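Local structure of mannosylglycerate hydrolase MGH1-like glycoside hydrolase domain-containing protein (Thermus thermophilus HB8, 4WVC) at residues 30-35 with 69-74. The protein probably hydrolyses mannosylglycerate, a solute made under osmotic stress, to mannose and glycerate, and glucosylglycerate to glucose and glycerate. Sequence-based numbering, arbitrary orientation.
With DGY ((2R)-2,3-dihydroxypropanoic acid), chain E.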
ATOM      1  N   TYR A  30     -32.019 -24.752   5.298  1.00 24.84           N
ATOM      2  CA  TYR A  30     -31.412 -24.879   3.972  1.00 24.34           C
ATOM      3  C   TYR A  30     -29.910 -24.600   4.081  1.00 24.55           C
ATOM      4  O   TYR A  30     -29.420 -24.255   5.153  1.00 27.48           O
ATOM      5  CB  TYR A  30     -32.053 -23.891   2.984  1.00 24.37           C
ATOM      6  CG  TYR A  30     -33.570 -24.009   2.767  1.00 25.54           C
ATOM      7  CD1 TYR A  30     -34.138 -25.163   2.239  1.00 25.43           C
ATOM      8  CD2 TYR A  30     -34.419 -22.928   3.021  1.00 26.38           C
ATOM      9  CE1 TYR A  30     -35.511 -25.262   2.019  1.00 26.19           C
ATOM     10  CE2 TYR A  30     -35.790 -23.012   2.800  1.00 27.03           C
ATOM     11  CZ  TYR A  30     -36.339 -24.183   2.302  1.00 26.97           C
ATOM     12  OH  TYR A  30     -37.707 -24.260   2.073  1.00 28.78           O
ATOM     13  N   GLN A  31     -29.169 -24.724   2.994  1.00 23.02           N
ATOM     14  CA  GLN A  31     -27.757 -24.310   3.023  1.00 22.93           C
ATOM     15  C   GLN A  31     -27.596 -22.830   2.687  1.00 21.68           C
ATOM     16  O   GLN A  31     -28.048 -22.394   1.640  1.00 21.65           O
ATOM     17  CB  GLN A  31     -26.913 -25.127   2.039  1.00 22.61           C
ATOM     18  CG  GLN A  31     -25.430 -24.883   2.211  1.00 21.94           C
ATOM     19  CD  GLN A  31     -24.604 -25.815   1.377  1.00 21.43           C
ATOM     20  OE1 GLN A  31     -25.071 -26.331   0.378  1.00 21.15           O
ATOM     21  NE2 GLN A  31     -23.366 -26.054   1.798  1.00 21.92           N
ATOM     22  N   TRP A  32     -26.951 -22.076   3.575  1.00 22.07           N
ATOM     23  CA  TRP A  32     -26.576 -20.679   3.316  1.00 21.44           C
ATOM     24  C   TRP A  32     -25.091 -20.565   2.943  1.00 21.41           C
ATOM     25  O   TRP A  32     -24.237 -21.346   3.416  1.00 21.80           O
ATOM     26  CB  TRP A  32     -26.909 -19.783   4.508  1.00 21.71           C
ATOM     27  CG  TRP A  32     -28.219 -19.072   4.426  1.00 21.73           C
ATOM     28  CD1 TRP A  32     -28.415 -17.749   4.128  1.00 22.66           C
ATOM     29  CD2 TRP A  32     -29.506 -19.620   4.667  1.00 22.08           C
ATOM     30  NE1 TRP A  32     -29.752 -17.451   4.153  1.00 21.90           N
ATOM     31  CE2 TRP A  32     -30.443 -18.582   4.485  1.00 22.43           C
ATOM     32  CE3 TRP A  32     -29.973 -20.905   5.010  1.00 23.09           C
ATOM     33  CZ2 TRP A  32     -31.815 -18.783   4.632  1.00 22.52           C
ATOM     34  CZ3 TRP A  32     -31.329 -21.093   5.162  1.00 21.68           C
ATOM     35  CH2 TRP A  32     -32.231 -20.045   4.972  1.00 22.46           C
ATOM     36  N   LEU A  33     -24.798 -19.593   2.085  1.00 21.26           N
ATOM     37  CA  LEU A  33     -23.463 -19.408   1.530  1.00 21.69           C
ATOM     38  C   LEU A  33     -22.400 -19.041   2.587  1.00 20.96           C
ATOM     39  O   LEU A  33     -21.481 -19.839   2.824  1.00 19.34           O
ATOM     40  CB  LEU A  33     -23.488 -18.346   0.409  1.00 22.72           C
ATOM     41  CG  LEU A  33     -22.210 -18.104  -0.416  1.00 22.96           C
ATOM     42  CD1 LEU A  33     -22.594 -17.451  -1.740  1.00 24.26           C
ATOM     43  CD2 LEU A  33     -21.202 -17.222   0.307  1.00 24.12           C
ATOM     44  N   TRP A  34     -22.472 -17.852   3.196  1.00 20.41           N
ATOM     45  CA  TRP A  34     -21.384 -17.466   4.130  1.00 19.72           C
ATOM     46  C   TRP A  34     -21.516 -18.175   5.446  1.00 20.17           C
ATOM     47  O   TRP A  34     -20.534 -18.344   6.122  1.00 19.69           O
ATOM     48  CB  TRP A  34     -21.199 -15.960   4.317  1.00 18.65           C
ATOM     49  CG  TRP A  34     -22.184 -15.198   5.169  1.00 17.89           C
ATOM     50  CD1 TRP A  34     -23.497 -15.492   5.391  1.00 18.05           C
ATOM     51  CD2 TRP A  34     -21.930 -13.957   5.843  1.00 17.19           C
ATOM     52  NE1 TRP A  34     -24.069 -14.524   6.182  1.00 17.37           N
ATOM     53  CE2 TRP A  34     -23.122 -13.576   6.481  1.00 17.24           C
ATOM     54  CE3 TRP A  34     -20.803 -13.147   5.990  1.00 16.64           C
ATOM     55  CZ2 TRP A  34     -23.212 -12.414   7.219  1.00 16.88           C
ATOM     56  CZ3 TRP A  34     -20.897 -11.999   6.739  1.00 16.36           C
ATOM     57  CH2 TRP A  34     -22.078 -11.637   7.339  1.00 16.89           C
ATOM     58  N   ASP A  35     -22.727 -18.640   5.771  1.00 22.40           N
ATOM     59  CA  ASP A  35     -22.917 -19.544   6.913  1.00 21.35           C
ATOM     60  C   ASP A  35     -22.065 -20.770   6.734  1.00 20.77           C
ATOM     61  O   ASP A  35     -21.304 -21.116   7.629  1.00 21.92           O
ATOM     62  CB  ASP A  35     -24.393 -19.945   7.130  1.00 21.68           C
ATOM     63  CG  ASP A  35     -25.267 -18.783   7.608  1.00 21.83           C
ATOM     64  OD1 ASP A  35     -25.432 -17.825   6.813  1.00 22.61           O
ATOM     65  OD2 ASP A  35     -25.796 -18.830   8.764  1.00 21.29           O
ATOM     66  N   LEU A  69     -22.519 -18.085  -7.173  1.00 26.20           N
ATOM     67  CA  LEU A  69     -22.805 -18.869  -5.987  1.00 26.37           C
ATOM     68  C   LEU A  69     -23.937 -18.128  -5.286  1.00 25.09           C
ATOM     69  O   LEU A  69     -23.752 -16.982  -4.868  1.00 25.80           O
ATOM     70  CB  LEU A  69     -21.556 -19.005  -5.103  1.00 26.06           C
ATOM     71  CG  LEU A  69     -21.442 -20.170  -4.112  1.00 26.25           C
ATOM     72  CD1 LEU A  69     -21.533 -21.549  -4.770  1.00 27.00           C
ATOM     73  CD2 LEU A  69     -20.130 -20.055  -3.360  1.00 26.42           C
ATOM     74  N   PRO A  70     -25.114 -18.775  -5.160  1.00 23.61           N
ATOM     75  CA  PRO A  70     -26.295 -18.162  -4.581  1.00 23.12           C
ATOM     76  C   PRO A  70     -26.268 -18.234  -3.070  1.00 22.41           C
ATOM     77  O   PRO A  70     -25.538 -19.042  -2.516  1.00 22.01           O
ATOM     78  CB  PRO A  70     -27.438 -19.060  -5.105  1.00 24.06           C
ATOM     79  CG  PRO A  70     -26.828 -20.422  -5.108  1.00 24.97           C
ATOM     80  CD  PRO A  70     -25.363 -20.203  -5.477  1.00 25.23           C
ATOM     81  N   HIS A  71     -27.105 -17.441  -2.414  1.00 22.32           N
ATOM     82  CA  HIS A  71     -27.038 -17.334  -0.959  1.00 23.02           C
ATOM     83  C   HIS A  71     -27.712 -18.483  -0.227  1.00 22.52           C
ATOM     84  O   HIS A  71     -27.362 -18.770   0.912  1.00 21.36           O
ATOM     85  CB  HIS A  71     -27.473 -15.935  -0.477  1.00 22.90           C
ATOM     86  CG  HIS A  71     -28.917 -15.796  -0.159  1.00 23.92           C
ATOM     87  ND1 HIS A  71     -29.916 -16.122  -1.050  1.00 24.89           N
ATOM     88  CD2 HIS A  71     -29.537 -15.300   0.938  1.00 24.06           C
ATOM     89  CE1 HIS A  71     -31.089 -15.854  -0.504  1.00 24.41           C
ATOM     90  NE2 HIS A  71     -30.887 -15.339   0.696  1.00 24.04           N
ATOM     91  N   ILE A  72     -28.682 -19.120  -0.871  1.00 22.06           N
ATOM     92  CA  ILE A  72     -29.339 -20.295  -0.313  1.00 21.87           C
ATOM     93  C   ILE A  72     -29.403 -21.385  -1.362  1.00 21.99           C
ATOM     94  O   ILE A  72     -29.823 -21.133  -2.506  1.00 21.57           O
ATOM     95  CB  ILE A  72     -30.807 -20.014   0.118  1.00 21.90           C
ATOM     96  CG1 ILE A  72     -30.893 -18.888   1.144  1.00 21.73           C
ATOM     97  CG2 ILE A  72     -31.440 -21.275   0.682  1.00 22.54           C
ATOM     98  CD1 ILE A  72     -32.276 -18.273   1.290  1.00 21.55           C
ATOM     99  N   VAL A  73     -28.987 -22.585  -0.974  1.00 23.06           N
ATOM    100  CA  VAL A  73     -29.260 -23.796  -1.743  1.00 24.20           C
ATOM    101  C   VAL A  73     -30.425 -24.502  -1.070  1.00 24.10           C
ATOM    102  O   VAL A  73     -30.302 -24.983   0.056  1.00 23.43           O
ATOM    103  CB  VAL A  73     -28.054 -24.742  -1.812  1.00 24.91           C
ATOM    104  CG1 VAL A  73     -28.392 -25.951  -2.669  1.00 25.15           C
ATOM    105  CG2 VAL A  73     -26.850 -24.016  -2.392  1.00 25.11           C
ATOM    106  N   PHE A  74     -31.562 -24.526  -1.757  1.00 26.35           N
ATOM    107  CA  PHE A  74     -32.794 -25.094  -1.214  1.00 27.00           C
ATOM    108  C   PHE A  74     -32.828 -26.622  -1.313  1.00 28.02           C
ATOM    109  O   PHE A  74     -33.614 -27.170  -2.071  1.00 26.85           O
ATOM    110  CB  PHE A  74     -33.995 -24.509  -1.947  1.00 27.72           C
ATOM    111  CG  PHE A  74     -34.160 -23.020  -1.791  1.00 29.14           C
ATOM    112  CD1 PHE A  74     -34.406 -22.456  -0.547  1.00 28.80           C
ATOM    113  CD2 PHE A  74     -34.130 -22.180  -2.911  1.00 29.52           C
ATOM    114  CE1 PHE A  74     -34.592 -21.079  -0.416  1.00 30.47           C
ATOM    115  CE2 PHE A  74     -34.319 -20.813  -2.779  1.00 29.75           C
ATOM    116  CZ  PHE A  74     -34.547 -20.258  -1.528  1.00 29.56           C
TER
HETATM  117  C1  DGY E 502     -33.253 -14.568   6.408  1.00 21.30           C
HETATM  118  O1  DGY E 502     -33.362 -13.858   7.455  1.00 21.08           O
HETATM  119  O2  DGY E 502     -34.212 -15.092   5.797  1.00 21.67           O
HETATM  120  C2  DGY E 502     -31.890 -14.814   5.840  1.00 20.33           C
HETATM  121  O3  DGY E 502     -30.959 -13.900   6.442  1.00 19.16           O
HETATM  122  C3  DGY E 502     -31.924 -14.631   4.324  1.00 19.16           C
HETATM  123  O4  DGY E 502     -30.590 -14.558   3.797  1.00 19.25           O
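I72 packs over one face of the W32 indole, its CG1 3.6 Å from the centroid of the five-membered ring in a CH-pi contact. I72 CD1 continues along that face to 3.4 Å from W32 CZ2. The two residues form the non-hydrogen-bonded pair of a minimal antiparallel ladder. Next to it, Q31 and V73 exchange both backbone bonds, V73 N to Q31 O (2.8 Å) being the shorter. L33 N then binds H71 O at 2.9 Å, the donor standing above the carbonyl plane; W32 occupies the N-cap position of helix 33-43. L33 CD1 lies 3.8 Å from L69 CG and also meets the carbonyl oxygens of L69 and P70. With CG anti to the carbonyl carbon (chi1 -59°), the Y30 ring presents a face to F74, whose CD1 edge sits over its centre in a T-shaped pair with planes at 87°. I72 CG2 fills the corner beside Y30 CB.

This close packing gives way on the W32 and H71 side to the ligand pocket. There W32 NE1 donates a nearly straight 3.0 Å bond to O4 of the bound glycerate, and the same O4 lies in plane at the edge of the H71 imidazole; H71 ND1 is hydrogen-bonded to S99 OG. The W32-H71 pair is looser, its ring centroids 5.3 Å apart. Y81 also binds the glycerate and, with Y28, meets the W32 ring edge-to-face, consistent with an aromatic wall of the substrate site. On the ladder face of Q31 and V73, the Q31 side chain reaches helix 48-62. L69 touches that helix too, while P85 of helix 85-88 borders Y30 and F74.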